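Ribonucleoside-diphosphate reductase, alpha chain (Actinobacillus ureae ATCC 25976, PDB 6DQX) probably reduces ribonucleoside diphosphates to the corresponding deoxynucleotides, as the catalytic alpha subunit of a class Id ribonucleotide reductase. Local coordinates at residues Phe160-Asp165 with Asn203-Met208; Asn284-Val289 with Ala336-Thr341; Arg342-Gly347 with Gly396-Leu401; Gly352-Leu357 with Glu432-Asn437; Ile500-Val505 with Ile522-His527. All coordinates share one frame; numbering follows the deposited sequence.

In the fold
The five contacts illustrate how a large alpha/beta enzyme is tied together by small local joints, none of which lies at the magnesium-binding His65. Contacts 2 and 3 follow one another along helix 334-343, with centres about 11 Å apart, and are joined by a salt bridge from Glu286 to Arg342. Contacts 4 and 5 form a second pair, centres about 13 Å apart, in which Pro433 packs on Ile500 and Glu432 probably hydrogen-bonds Asn523. The two pairs lie on opposite sides of the chain's centre, yet contacts 2 and 5 reach the same sheet. Contact 1 stands apart, its nearest atoms about 10 Å from contact 2, and borders the second subunit.

Contact 1: residues Phe160-Asp165 with Asn203-Met208; sequences FSKLFD and NPIQLM
Helix 156-170 runs past the loop that leads into strand 209-213, and the two backbones are nearest at Asp165 and Met208, whose CA atoms are 5.4 Å apart. There Asp165 does the polar work. With CG anti to the backbone N (chi1 -171°), its carboxylate leans out to the loop, and OD1 accepts from Leu207 N at 2.9 Å through its syn lone pair and from Met208 N at 3.0 Å nearly along the C-O axis. One helical turn before Asp165, Ile205 CD1 of the loop presses against the helix, 3.5 Å from Ser161 OG and 3.7 Å from Lys162 CA; that hydroxyl is bonded to Phe158 O. Met208 bends its sulfur over the helix backbone, with SD 3.7 Å from Ser161 O, while Lys162 CD rests on Pro204 CB. Phe160, Lys162 and Leu163 also pack on Val167 and Val170 of the second subunit. A single buried carboxylate oxygen thus satisfies two successive loop N-H groups, and those two donors probably help to stabilise its negative charge.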
# COMPACT_ATOMS: atom_id res chain seq x y z
N PHE A 160 2.80 -9.41 -4.46
CA PHE A 160 2.19 -8.68 -3.33
C PHE A 160 3.18 -8.27 -2.23
O PHE A 160 2.95 -7.28 -1.53
CB PHE A 160 1.00 -9.44 -2.74
CG PHE A 160 -0.12 -9.59 -3.70
CD1 PHE A 160 -0.82 -8.47 -4.16
CD2 PHE A 160 -0.44 -10.82 -4.20
CE1 PHE A 160 -1.82 -8.60 -5.08
CE2 PHE A 160 -1.45 -10.96 -5.13
CZ PHE A 160 -2.15 -9.85 -5.57
N SER A 161 4.28 -9.00 -2.08
CA SER A 161 5.32 -8.60 -1.11
C SER A 161 5.89 -7.21 -1.42
O SER A 161 6.26 -6.50 -0.51
CB SER A 161 6.45 -9.64 -1.02
OG SER A 161 7.42 -9.49 -2.05
N LYS A 162 5.87 -6.79 -2.70
CA LYS A 162 6.32 -5.45 -3.10
C LYS A 162 5.52 -4.36 -2.43
O LYS A 162 6.06 -3.32 -2.08
CB LYS A 162 6.29 -5.28 -4.64
CG LYS A 162 7.21 -6.25 -5.35
CD LYS A 162 7.51 -5.86 -6.80
CE LYS A 162 6.32 -6.07 -7.69
NZ LYS A 162 6.65 -5.81 -9.12
N LEU A 163 4.25 -4.61 -2.18
CA LEU A 163 3.41 -3.65 -1.50
C LEU A 163 3.86 -3.40 -0.06
O LEU A 163 3.92 -2.28 0.42
CB LEU A 163 1.99 -4.19 -1.52
CG LEU A 163 0.80 -3.36 -1.12
CD1 LEU A 163 0.88 -1.93 -1.64
CD2 LEU A 163 -0.44 -4.09 -1.65
N PHE A 164 4.23 -4.47 0.63
CA PHE A 164 4.63 -4.34 2.04
C PHE A 164 6.01 -3.72 2.17
O PHE A 164 6.24 -2.91 3.06
CB PHE A 164 4.50 -5.70 2.72
CG PHE A 164 3.08 -6.17 2.78
CD1 PHE A 164 2.25 -5.72 3.80
CD2 PHE A 164 2.54 -6.96 1.77
CE1 PHE A 164 0.92 -6.10 3.84
CE2 PHE A 164 1.20 -7.34 1.81
CZ PHE A 164 0.39 -6.90 2.85
N ASP A 165 6.90 -4.09 1.27
CA ASP A 165 8.22 -3.48 1.19
C ASP A 165 8.13 -1.96 0.98
O ASP A 165 8.83 -1.18 1.62
CB ASP A 165 9.02 -4.16 0.08
CG ASP A 165 10.48 -3.74 0.06
OD1 ASP A 165 11.32 -4.32 0.80
OD2 ASP A 165 10.78 -2.84 -0.72
N ASN A 203 16.96 -6.69 -7.06
CA ASN A 203 15.68 -7.35 -6.74
C ASN A 203 14.75 -6.28 -6.19
O ASN A 203 15.21 -5.37 -5.50
CB ASN A 203 15.89 -8.53 -5.77
CG ASN A 203 14.60 -9.29 -5.45
OD1 ASN A 203 13.85 -8.91 -4.54
ND2 ASN A 203 14.37 -10.40 -6.17
N PRO A 204 13.45 -6.34 -6.54
CA PRO A 204 12.54 -5.34 -6.01
C PRO A 204 12.53 -5.23 -4.49
O PRO A 204 12.26 -4.16 -3.99
CB PRO A 204 11.17 -5.79 -6.51
CG PRO A 204 11.45 -6.61 -7.71
CD PRO A 204 12.80 -7.23 -7.52
N ILE A 205 12.82 -6.32 -3.78
CA ILE A 205 12.68 -6.37 -2.32
C ILE A 205 14.05 -6.25 -1.63
O ILE A 205 14.84 -7.18 -1.67
CB ILE A 205 12.04 -7.69 -1.87
CG1 ILE A 205 10.73 -7.96 -2.61
CG2 ILE A 205 11.85 -7.70 -0.35
CD1 ILE A 205 9.69 -6.88 -2.48
N GLN A 206 14.28 -5.11 -1.00
CA GLN A 206 15.53 -4.79 -0.28
C GLN A 206 15.34 -4.47 1.21
O GLN A 206 16.31 -4.54 1.95
CB GLN A 206 16.23 -3.60 -0.94
CG GLN A 206 16.68 -3.82 -2.38
CD GLN A 206 17.70 -4.93 -2.52
OE1 GLN A 206 18.54 -5.14 -1.65
NE2 GLN A 206 17.61 -5.66 -3.62
N LEU A 207 14.13 -4.12 1.65
CA LEU A 207 13.93 -3.57 3.01
C LEU A 207 13.33 -4.60 3.96
O LEU A 207 13.77 -4.71 5.10
CB LEU A 207 13.05 -2.31 2.99
CG LEU A 207 13.50 -1.18 2.04
CD1 LEU A 207 12.76 0.12 2.36
CD2 LEU A 207 15.00 -0.94 2.08
N MET A 208 12.31 -5.32 3.50
CA MET A 208 11.63 -6.28 4.35
C MET A 208 12.47 -7.53 4.50
O MET A 208 13.30 -7.87 3.62
CB MET A 208 10.23 -6.61 3.84
CG MET A 208 10.16 -7.34 2.52
SD MET A 208 8.48 -7.85 2.14
CE MET A 208 8.46 -9.53 2.73

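Contact 2: residues Asn284-Val289 with Ala336-Thr341; sequences NDESFV and AHRFAT
Asp285 and Arg338 provide the ionic part of this contact. Arg338 leaves its helix extended as far as NE, chi1 of 179° swinging the chain away from its own backbone N, and NE donates to Asp285 OD2 at 3.1 Å. The oxygen lies in the guanidinium plane, but it is met on its anti side and the two flat groups are turned 66° apart. Glu286 also brings OE2 near Arg338 NE, at 4.2 Å, yet well out of the guanidinium plane, so that pair probably interacts through charge only; the salt bridge of Glu286 is with Arg342.

The aromatic part belongs to Phe339. Phe288 CA sits over the middle of one ring face, 3.7 Å from the centroid and only 6° off the normal, a CH-pi contact with backbone rather than side chain, while Glu286 CB lies at the ring edge. His343 stacks with the same ring.

Weak polar and apolar contacts complete the joint. Ser287 O receives a CA-H...O contact from Ala336 CA at 3.4 Å, Val289 CG1 meets Ala336 CB at 3.7 Å, and Val289 CG2 reaches Ala340 CB at 4.0 Å.

Helix 334-343 thereby packs on the start of strand 288-296. From that strand the chain goes through helices including 308-327 and 334-343 to the parallel neighbour 347-351, a beta-alpha-beta crossover of the kind from which the ribonucleotide reductase barrel is built.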
# COMPACT_ATOMS: atom_id res chain seq x y z
N ASN A 284 -8.07 -15.17 9.23
CA ASN A 284 -8.89 -14.14 8.57
C ASN A 284 -9.46 -13.08 9.53
O ASN A 284 -9.57 -11.90 9.14
CB ASN A 284 -10.06 -14.81 7.79
CG ASN A 284 -9.61 -15.56 6.55
OD1 ASN A 284 -9.95 -16.74 6.35
ND2 ASN A 284 -8.84 -14.89 5.69
N ASP A 285 -9.77 -13.46 10.77
CA ASP A 285 -10.37 -12.56 11.75
C ASP A 285 -9.46 -12.07 12.90
O ASP A 285 -9.86 -11.16 13.61
CB ASP A 285 -11.65 -13.19 12.35
CG ASP A 285 -11.40 -14.55 13.02
OD1 ASP A 285 -11.44 -15.58 12.29
OD2 ASP A 285 -11.20 -14.62 14.25
N GLU A 286 -8.26 -12.65 13.05
CA GLU A 286 -7.36 -12.32 14.15
C GLU A 286 -5.91 -12.14 13.68
O GLU A 286 -5.39 -12.97 12.97
CB GLU A 286 -7.42 -13.42 15.20
CG GLU A 286 -8.68 -13.36 16.06
CD GLU A 286 -8.67 -14.37 17.20
OE1 GLU A 286 -8.22 -15.52 17.01
OE2 GLU A 286 -9.15 -14.04 18.30
N SER A 287 -5.28 -11.07 14.14
CA SER A 287 -3.83 -10.84 13.92
C SER A 287 -3.18 -10.95 15.31
O SER A 287 -3.61 -10.29 16.26
CB SER A 287 -3.59 -9.47 13.34
OG SER A 287 -4.14 -9.44 12.03
N PHE A 288 -2.18 -11.81 15.45
CA PHE A 288 -1.56 -11.97 16.78
C PHE A 288 -0.82 -10.73 17.21
O PHE A 288 -0.21 -10.03 16.39
CB PHE A 288 -0.72 -13.25 16.90
CG PHE A 288 0.54 -13.29 16.05
CD1 PHE A 288 1.65 -12.53 16.36
CD2 PHE A 288 0.63 -14.18 14.99
CE1 PHE A 288 2.82 -12.63 15.60
CE2 PHE A 288 1.79 -14.28 14.23
CZ PHE A 288 2.87 -13.51 14.53
N VAL A 289 -0.93 -10.42 18.51
CA VAL A 289 -0.11 -9.45 19.18
C VAL A 289 0.35 -10.03 20.51
O VAL A 289 -0.29 -10.93 21.07
CB VAL A 289 -0.83 -8.11 19.39
CG1 VAL A 289 -1.15 -7.45 18.06
CG2 VAL A 289 -2.13 -8.28 20.18
N ALA A 336 -6.37 -7.34 15.55
CA ALA A 336 -5.46 -7.42 16.70
C ALA A 336 -6.22 -7.18 18.01
O ALA A 336 -5.96 -7.83 19.02
CB ALA A 336 -4.34 -6.44 16.56
N HIS A 337 -7.13 -6.22 17.98
CA HIS A 337 -7.99 -5.98 19.16
C HIS A 337 -8.74 -7.25 19.54
O HIS A 337 -8.76 -7.61 20.75
CB HIS A 337 -8.98 -4.84 18.87
CG HIS A 337 -9.99 -4.64 19.95
ND1 HIS A 337 -9.71 -3.92 21.08
CD2 HIS A 337 -11.24 -5.10 20.10
CE1 HIS A 337 -10.76 -3.92 21.87
NE2 HIS A 337 -11.71 -4.62 21.29
N ARG A 338 -9.31 -7.93 18.54
CA ARG A 338 -10.03 -9.18 18.73
C ARG A 338 -9.09 -10.24 19.33
O ARG A 338 -9.42 -10.89 20.34
CB ARG A 338 -10.61 -9.68 17.41
CG ARG A 338 -11.34 -11.00 17.54
CD ARG A 338 -12.08 -11.35 16.27
NE ARG A 338 -12.56 -12.72 16.29
CZ ARG A 338 -13.64 -13.17 16.94
NH1 ARG A 338 -14.40 -12.37 17.68
NH2 ARG A 338 -13.95 -14.44 16.85
N PHE A 339 -7.92 -10.41 18.72
CA PHE A 339 -6.96 -11.38 19.24
C PHE A 339 -6.60 -11.15 20.67
O PHE A 339 -6.66 -12.07 21.49
CB PHE A 339 -5.66 -11.42 18.40
CG PHE A 339 -4.68 -12.44 18.89
CD1 PHE A 339 -3.81 -12.13 19.92
CD2 PHE A 339 -4.66 -13.72 18.35
CE1 PHE A 339 -2.88 -13.06 20.38
CE2 PHE A 339 -3.76 -14.67 18.82
CZ PHE A 339 -2.88 -14.34 19.83
N ALA A 340 -6.18 -9.93 21.00
CA ALA A 340 -5.79 -9.59 22.36
C ALA A 340 -6.93 -9.86 23.35
O ALA A 340 -6.70 -10.48 24.38
CB ALA A 340 -5.35 -8.16 22.48
N THR A 341 -8.12 -9.40 23.01
CA THR A 341 -9.32 -9.64 23.85
C THR A 341 -9.55 -11.13 24.16
O THR A 341 -9.84 -11.51 25.30
CB THR A 341 -10.57 -9.05 23.20
OG1 THR A 341 -10.35 -7.64 23.03
CG2 THR A 341 -11.83 -9.30 24.10

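Contact 3: residues Arg342-Gly347 with Gly396-Leu401; sequences RHRALG and GEPEIL
The C-terminal end of helix 334-343 is met here by a short 3-10 turn, Ile400 N donating to Arg342 O at 3.1 Å just before Arg344 leaves helical geometry with positive phi. Pro398 closes on the same carbonyl, its CB 3.4 Å from Arg342 O, and Pro398 CB also lies 3.9 Å from Arg344 CG.

Arg342 supplies the ionic grip as well. Its chain bends at chi3 (76°), which turns the guanidinium toward Glu399. NH2 donates to Glu399 OE2 at 2.9 Å, and NE adds a weak bond to the same oxygen. The carboxylate lies at the guanidinium edge, yet it is approached from above its own plane, with the two planes 76° apart. NH1 is engaged with Glu286.

Ile400 touches two flat groups. Its CD1 lies over one face of the guanidinium, 3.7 Å from Arg342 NH2, while CG1 makes a CH-pi contact with one face of the His343 ring, 4.0 Å from the ring centroid.

Around this joint, Val261 of helix 260-264 packs on Ile400 and Leu401, and Arg344 reaches to Asp317 and Ser321 of helix 308-327. Beyond it, after a short loop, the chain enters strand 347-351.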
# COMPACT_ATOMS: atom_id res chain seq x y z
N ARG A 342 -9.45 -11.98 23.14
CA ARG A 342 -9.79 -13.38 23.30
C ARG A 342 -8.68 -14.27 23.84
O ARG A 342 -8.98 -15.30 24.46
CB ARG A 342 -10.33 -13.92 21.99
CG ARG A 342 -11.53 -13.13 21.51
CD ARG A 342 -11.92 -13.54 20.12
NE ARG A 342 -12.62 -14.80 20.05
CZ ARG A 342 -12.26 -15.89 19.36
NH1 ARG A 342 -11.15 -15.97 18.64
NH2 ARG A 342 -13.06 -16.93 19.38
N HIS A 343 -7.42 -13.91 23.57
CA HIS A 343 -6.25 -14.74 23.88
C HIS A 343 -5.44 -14.25 25.08
O HIS A 343 -4.95 -15.06 25.86
CB HIS A 343 -5.27 -14.77 22.68
CG HIS A 343 -5.78 -15.54 21.51
ND1 HIS A 343 -6.74 -15.07 20.63
CD2 HIS A 343 -5.43 -16.76 21.06
CE1 HIS A 343 -6.97 -15.99 19.70
NE2 HIS A 343 -6.18 -17.03 19.94
N ARG A 344 -5.25 -12.94 25.18
CA ARG A 344 -4.37 -12.33 26.16
C ARG A 344 -2.97 -12.98 26.19
O ARG A 344 -2.40 -13.24 27.25
CB ARG A 344 -5.03 -12.37 27.55
CG ARG A 344 -6.40 -11.73 27.62
CD ARG A 344 -6.88 -11.56 29.06
NE ARG A 344 -6.09 -10.51 29.70
CZ ARG A 344 -6.35 -9.20 29.64
NH1 ARG A 344 -7.44 -8.72 29.06
NH2 ARG A 344 -5.51 -8.34 30.20
N ALA A 345 -2.42 -13.27 25.01
CA ALA A 345 -1.10 -13.91 24.95
C ALA A 345 0.00 -13.00 25.50
O ALA A 345 0.03 -11.81 25.20
CB ALA A 345 -0.76 -14.32 23.52
N LEU A 346 0.88 -13.57 26.35
CA LEU A 346 2.05 -12.88 26.87
C LEU A 346 3.36 -13.58 26.44
O LEU A 346 3.40 -14.79 26.12
CB LEU A 346 2.03 -12.81 28.40
CG LEU A 346 0.69 -12.36 29.06
CD1 LEU A 346 0.83 -12.42 30.57
CD2 LEU A 346 0.30 -10.97 28.56
N GLY A 347 4.43 -12.80 26.51
CA GLY A 347 5.76 -13.25 26.09
C GLY A 347 6.83 -12.81 27.08
O GLY A 347 7.65 -11.96 26.77
N GLY A 396 -10.94 -13.16 35.58
CA GLY A 396 -11.69 -13.99 34.61
C GLY A 396 -10.81 -14.54 33.47
O GLY A 396 -9.70 -14.03 33.22
N GLU A 397 -11.32 -15.59 32.83
CA GLU A 397 -10.68 -16.22 31.67
C GLU A 397 -11.18 -15.48 30.44
O GLU A 397 -12.36 -15.17 30.32
CB GLU A 397 -11.07 -17.71 31.55
CG GLU A 397 -10.67 -18.57 32.73
CD GLU A 397 -11.44 -19.88 32.83
OE1 GLU A 397 -12.63 -19.93 32.46
OE2 GLU A 397 -10.85 -20.88 33.29
N PRO A 398 -10.27 -15.19 29.50
CA PRO A 398 -10.78 -14.64 28.25
C PRO A 398 -11.47 -15.75 27.42
O PRO A 398 -11.34 -16.93 27.73
CB PRO A 398 -9.50 -14.12 27.56
CG PRO A 398 -8.44 -15.04 28.05
CD PRO A 398 -8.81 -15.40 29.47
N GLU A 399 -12.15 -15.35 26.36
CA GLU A 399 -13.03 -16.27 25.60
C GLU A 399 -12.38 -17.57 25.14
O GLU A 399 -12.97 -18.62 25.26
CB GLU A 399 -13.63 -15.51 24.40
CG GLU A 399 -14.62 -16.30 23.54
CD GLU A 399 -15.01 -15.55 22.26
OE1 GLU A 399 -15.09 -14.31 22.29
OE2 GLU A 399 -15.22 -16.22 21.22
N ILE A 400 -11.15 -17.50 24.60
CA ILE A 400 -10.46 -18.69 24.11
C ILE A 400 -10.15 -19.68 25.23
O ILE A 400 -10.09 -20.87 25.01
CB ILE A 400 -9.16 -18.26 23.33
CG1 ILE A 400 -9.54 -17.79 21.93
CG2 ILE A 400 -8.10 -19.33 23.29
CD1 ILE A 400 -10.35 -18.77 21.08
N LEU A 401 -9.96 -19.18 26.45
CA LEU A 401 -9.61 -20.00 27.59
C LEU A 401 -10.76 -20.32 28.56
O LEU A 401 -10.49 -20.77 29.68
CB LEU A 401 -8.48 -19.31 28.36
CG LEU A 401 -7.13 -19.30 27.62
CD1 LEU A 401 -6.19 -18.27 28.25
CD2 LEU A 401 -6.53 -20.68 27.61

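Contact 4: residues Gly352-Leu357 with Glu432-Asn437; sequences GWHSYL and EPFKSN
His354 turns the edge of its imidazole to the incoming loop. A chi1 of -161° carries the ring out from the helix and holds ND1 toward Phe434 N, which donates to it at 3.0 Å from almost within the ring plane; the N-H...N angle is 151°. Pro433 crosses the imidazole at about a right angle, with Pro433 CB 3.8 Å from His354 ND1. The Phe434 ring meets that of His354 obliquely, inclined at 42° with centroids 5.6 Å apart. Farther along the same phenyl group, Phe434 CZ approaches Ser355 OG at 3.4 Å. A water bridges the backbones, lying 3.0 Å from His354 N and 2.7 Å from Glu432 O, and so serves an N-H in the first turn of the helix. The joint sits where helix 353-359 begins, directly after strand 347-351 and with Gly352 as N-cap. Phe364 meets the His354 ring edge-to-face, Ser428 packs on both His354 and Phe434, and Trp353 turns to helix 367-395.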
# COMPACT_ATOMS: atom_id res chain seq x y z
N GLY A 352 20.71 -12.17 30.22
CA GLY A 352 21.77 -12.40 31.18
C GLY A 352 22.09 -13.86 31.43
O GLY A 352 22.67 -14.17 32.47
N TRP A 353 21.70 -14.76 30.52
CA TRP A 353 22.06 -16.19 30.66
C TRP A 353 23.57 -16.40 30.75
O TRP A 353 24.07 -17.04 31.68
CB TRP A 353 21.50 -16.97 29.47
CG TRP A 353 21.89 -18.42 29.31
CD1 TRP A 353 22.33 -19.01 28.16
CD2 TRP A 353 21.85 -19.46 30.30
NE1 TRP A 353 22.56 -20.36 28.36
CE2 TRP A 353 22.26 -20.66 29.67
CE3 TRP A 353 21.48 -19.51 31.65
CZ2 TRP A 353 22.35 -21.90 30.35
CZ3 TRP A 353 21.59 -20.75 32.34
CH2 TRP A 353 22.00 -21.91 31.67
N HIS A 354 24.31 -15.88 29.77
CA HIS A 354 25.76 -16.06 29.78
C HIS A 354 26.39 -15.37 30.99
O HIS A 354 27.29 -15.93 31.65
CB HIS A 354 26.39 -15.59 28.48
CG HIS A 354 27.75 -16.14 28.24
ND1 HIS A 354 28.56 -15.69 27.22
CD2 HIS A 354 28.44 -17.14 28.85
CE1 HIS A 354 29.69 -16.37 27.22
NE2 HIS A 354 29.65 -17.25 28.20
N SER A 355 25.86 -14.18 31.33
CA SER A 355 26.25 -13.50 32.56
C SER A 355 26.10 -14.37 33.81
O SER A 355 27.02 -14.43 34.63
CB SER A 355 25.51 -12.18 32.75
OG SER A 355 25.89 -11.26 31.72
N TYR A 356 24.94 -15.01 33.97
CA TYR A 356 24.75 -15.92 35.08
C TYR A 356 25.81 -17.03 35.08
O TYR A 356 26.40 -17.33 36.13
CB TYR A 356 23.34 -16.52 35.06
CG TYR A 356 23.12 -17.54 36.13
CD1 TYR A 356 22.87 -17.15 37.44
CD2 TYR A 356 23.20 -18.90 35.86
CE1 TYR A 356 22.69 -18.08 38.45
CE2 TYR A 356 23.01 -19.84 36.86
CZ TYR A 356 22.76 -19.41 38.16
OH TYR A 356 22.57 -20.33 39.18
N LEU A 357 26.06 -17.63 33.92
CA LEU A 357 27.05 -18.71 33.85
C LEU A 357 28.43 -18.22 34.23
O LEU A 357 29.13 -18.87 35.02
CB LEU A 357 27.09 -19.36 32.48
CG LEU A 357 25.79 -20.09 32.11
CD1 LEU A 357 25.93 -20.64 30.72
CD2 LEU A 357 25.43 -21.19 33.10
N GLU A 432 21.99 -15.70 24.41
CA GLU A 432 23.10 -15.72 23.47
C GLU A 432 24.42 -15.55 24.24
O GLU A 432 24.48 -14.83 25.23
CB GLU A 432 22.87 -14.56 22.49
CG GLU A 432 23.41 -14.69 21.10
CD GLU A 432 22.91 -13.57 20.20
OE1 GLU A 432 23.61 -12.56 20.12
OE2 GLU A 432 21.82 -13.68 19.59
N PRO A 433 25.52 -16.18 23.76
CA PRO A 433 26.80 -15.83 24.35
C PRO A 433 27.17 -14.38 24.06
O PRO A 433 26.78 -13.83 23.03
CB PRO A 433 27.80 -16.77 23.63
CG PRO A 433 26.96 -17.88 23.06
CD PRO A 433 25.65 -17.23 22.73
N PHE A 434 27.89 -13.77 24.98
CA PHE A 434 28.61 -12.53 24.71
C PHE A 434 29.39 -12.64 23.42
O PHE A 434 30.05 -13.64 23.17
CB PHE A 434 29.60 -12.20 25.82
CG PHE A 434 28.99 -11.54 27.02
CD1 PHE A 434 28.34 -10.30 26.92
CD2 PHE A 434 29.14 -12.10 28.29
CE1 PHE A 434 27.83 -9.68 28.04
CE2 PHE A 434 28.62 -11.47 29.42
CZ PHE A 434 27.97 -10.25 29.29
N LYS A 435 29.31 -11.58 22.62
CA LYS A 435 30.04 -11.52 21.36
C LYS A 435 31.51 -11.66 21.67
O LYS A 435 32.18 -12.51 21.11
CB LYS A 435 29.79 -10.20 20.63
CG LYS A 435 30.46 -10.15 19.26
CD LYS A 435 30.04 -8.91 18.47
CE LYS A 435 30.65 -7.64 19.03
NZ LYS A 435 30.83 -6.62 17.96
N SER A 436 31.99 -10.83 22.59
CA SER A 436 33.35 -10.94 23.05
C SER A 436 33.56 -10.24 24.40
O SER A 436 32.63 -9.63 24.96
CB SER A 436 34.30 -10.37 21.98
OG SER A 436 34.31 -8.96 22.04
N ASN A 437 34.78 -10.34 24.91
CA ASN A 437 35.12 -9.81 26.24
C ASN A 437 35.46 -8.33 26.28
O ASN A 437 35.55 -7.75 27.36
CB ASN A 437 36.28 -10.62 26.79
CG ASN A 437 35.91 -12.07 26.98
OD1 ASN A 437 35.12 -12.38 27.87
ND2 ASN A 437 36.44 -12.94 26.15
O HOH W 1 22.99 -14.50 27.44

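Contact 5: residues Ile500-Val505 with Ile522-His527; sequences ISQLSV and INIMVH
The amide of Gln502 is the flat group that meets the strand, and it is used from above its plane as well as at its nitrogen. Met525 N stands 61° out of the carbonyl plane and donates to OE1 at 2.9 Å along a nearly straight line, 168° at the hydrogen. Ile524 CA crowds the same oxygen at 3.3 Å, while Met525 O lies 3.2 Å from Gln502 CD. On the nitrogen side, NE2 donates to Ile500 O at 2.9 Å, that oxygen being tilted somewhat out of the amide plane. A bend at chi2 (-60°) folds the side chain back so that it can serve both partners.

One helical turn on, Val505 supplies the apolar half, its CG1 touching Ile522 CG2 at 3.9 Å and lying near Asn523 O. The helix itself starts at Ser501, the N-cap, whose OG accepts from Ser504 N. On the strand side, the backbone of Ile524 is hydrogen-bonded to Tyr552 and Tyr554 of strand 549-554, and helix 502-513 packs on the strand so paired.

With its two polar ends divided between the strand and the residue just ahead of the helix N-cap, bonds at both ends of the amide fix its rotation, and the backbone N-H of Met525 gains an acceptor that the helix carries.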
# COMPACT_ATOMS: atom_id res chain seq x y z
N ILE A 500 32.56 -20.62 20.57
CA ILE A 500 31.68 -21.58 21.24
C ILE A 500 31.09 -22.55 20.21
O ILE A 500 30.86 -22.20 19.05
CB ILE A 500 30.60 -20.82 22.08
CG1 ILE A 500 31.25 -20.24 23.33
CG2 ILE A 500 29.45 -21.73 22.49
CD1 ILE A 500 30.48 -19.16 24.05
N SER A 501 30.88 -23.79 20.65
CA SER A 501 30.18 -24.79 19.87
C SER A 501 28.78 -24.33 19.52
O SER A 501 27.97 -24.07 20.42
CB SER A 501 30.05 -26.10 20.66
OG SER A 501 29.19 -26.99 19.97
N GLN A 502 28.49 -24.21 18.24
CA GLN A 502 27.16 -23.80 17.79
C GLN A 502 26.16 -24.93 17.97
O GLN A 502 24.95 -24.68 18.16
CB GLN A 502 27.18 -23.30 16.34
CG GLN A 502 28.18 -22.17 16.14
CD GLN A 502 27.87 -20.97 17.02
OE1 GLN A 502 26.79 -20.36 16.90
NE2 GLN A 502 28.81 -20.59 17.89
N LEU A 503 26.66 -26.18 17.99
CA LEU A 503 25.82 -27.30 18.39
C LEU A 503 25.31 -27.10 19.82
O LEU A 503 24.14 -27.41 20.09
CB LEU A 503 26.54 -28.65 18.24
CG LEU A 503 25.68 -29.89 18.48
CD1 LEU A 503 24.45 -29.95 17.59
CD2 LEU A 503 26.53 -31.15 18.29
N SER A 504 26.14 -26.56 20.71
CA SER A 504 25.71 -26.32 22.10
C SER A 504 24.59 -25.27 22.21
O SER A 504 23.66 -25.42 23.00
CB SER A 504 26.89 -26.01 23.04
OG SER A 504 27.24 -24.64 23.03
N VAL A 505 24.67 -24.25 21.36
CA VAL A 505 23.61 -23.24 21.27
C VAL A 505 22.27 -23.92 20.92
O VAL A 505 21.27 -23.73 21.59
CB VAL A 505 23.98 -22.15 20.24
CG1 VAL A 505 22.79 -21.28 19.89
CG2 VAL A 505 25.12 -21.30 20.78
N ILE A 522 16.93 -17.58 18.08
CA ILE A 522 18.20 -18.23 18.17
C ILE A 522 19.05 -17.87 16.95
O ILE A 522 18.77 -18.31 15.82
CB ILE A 522 18.04 -19.75 18.31
CG1 ILE A 522 17.26 -20.05 19.60
CG2 ILE A 522 19.39 -20.46 18.20
CD1 ILE A 522 17.99 -19.75 20.92
N ASN A 523 20.09 -17.11 17.24
CA ASN A 523 21.16 -16.80 16.28
C ASN A 523 22.29 -17.80 16.41
O ASN A 523 22.51 -18.38 17.47
CB ASN A 523 21.72 -15.39 16.56
CG ASN A 523 20.70 -14.29 16.27
OD1 ASN A 523 19.99 -14.35 15.28
ND2 ASN A 523 20.65 -13.27 17.14
N ILE A 524 23.02 -18.01 15.32
CA ILE A 524 24.26 -18.79 15.37
C ILE A 524 25.33 -17.97 14.63
O ILE A 524 25.00 -17.05 13.87
CB ILE A 524 24.14 -20.20 14.75
CG1 ILE A 524 23.74 -20.15 13.27
CG2 ILE A 524 23.12 -21.04 15.51
CD1 ILE A 524 23.86 -21.49 12.58
N MET A 525 26.58 -18.32 14.88
CA MET A 525 27.72 -17.64 14.29
C MET A 525 28.63 -18.69 13.71
O MET A 525 29.06 -19.61 14.42
CB MET A 525 28.43 -16.81 15.34
CG MET A 525 29.40 -15.80 14.73
SD MET A 525 30.12 -14.74 15.98
CE MET A 525 28.90 -13.43 16.14
N VAL A 526 28.94 -18.53 12.43
CA VAL A 526 29.58 -19.56 11.63
C VAL A 526 30.71 -18.93 10.80
O VAL A 526 30.53 -17.87 10.18
CB VAL A 526 28.55 -20.25 10.72
CG1 VAL A 526 29.19 -21.33 9.86
CG2 VAL A 526 27.42 -20.85 11.57
N HIS A 527 31.88 -19.57 10.81
CA HIS A 527 33.04 -19.14 10.03
C HIS A 527 32.71 -19.27 8.53
O HIS A 527 32.14 -20.28 8.12
CB HIS A 527 34.25 -20.01 10.41
CG HIS A 527 35.57 -19.45 9.99
ND1 HIS A 527 35.91 -19.24 8.67
CD2 HIS A 527 36.67 -19.11 10.71
CE1 HIS A 527 37.14 -18.76 8.59
NE2 HIS A 527 37.62 -18.68 9.82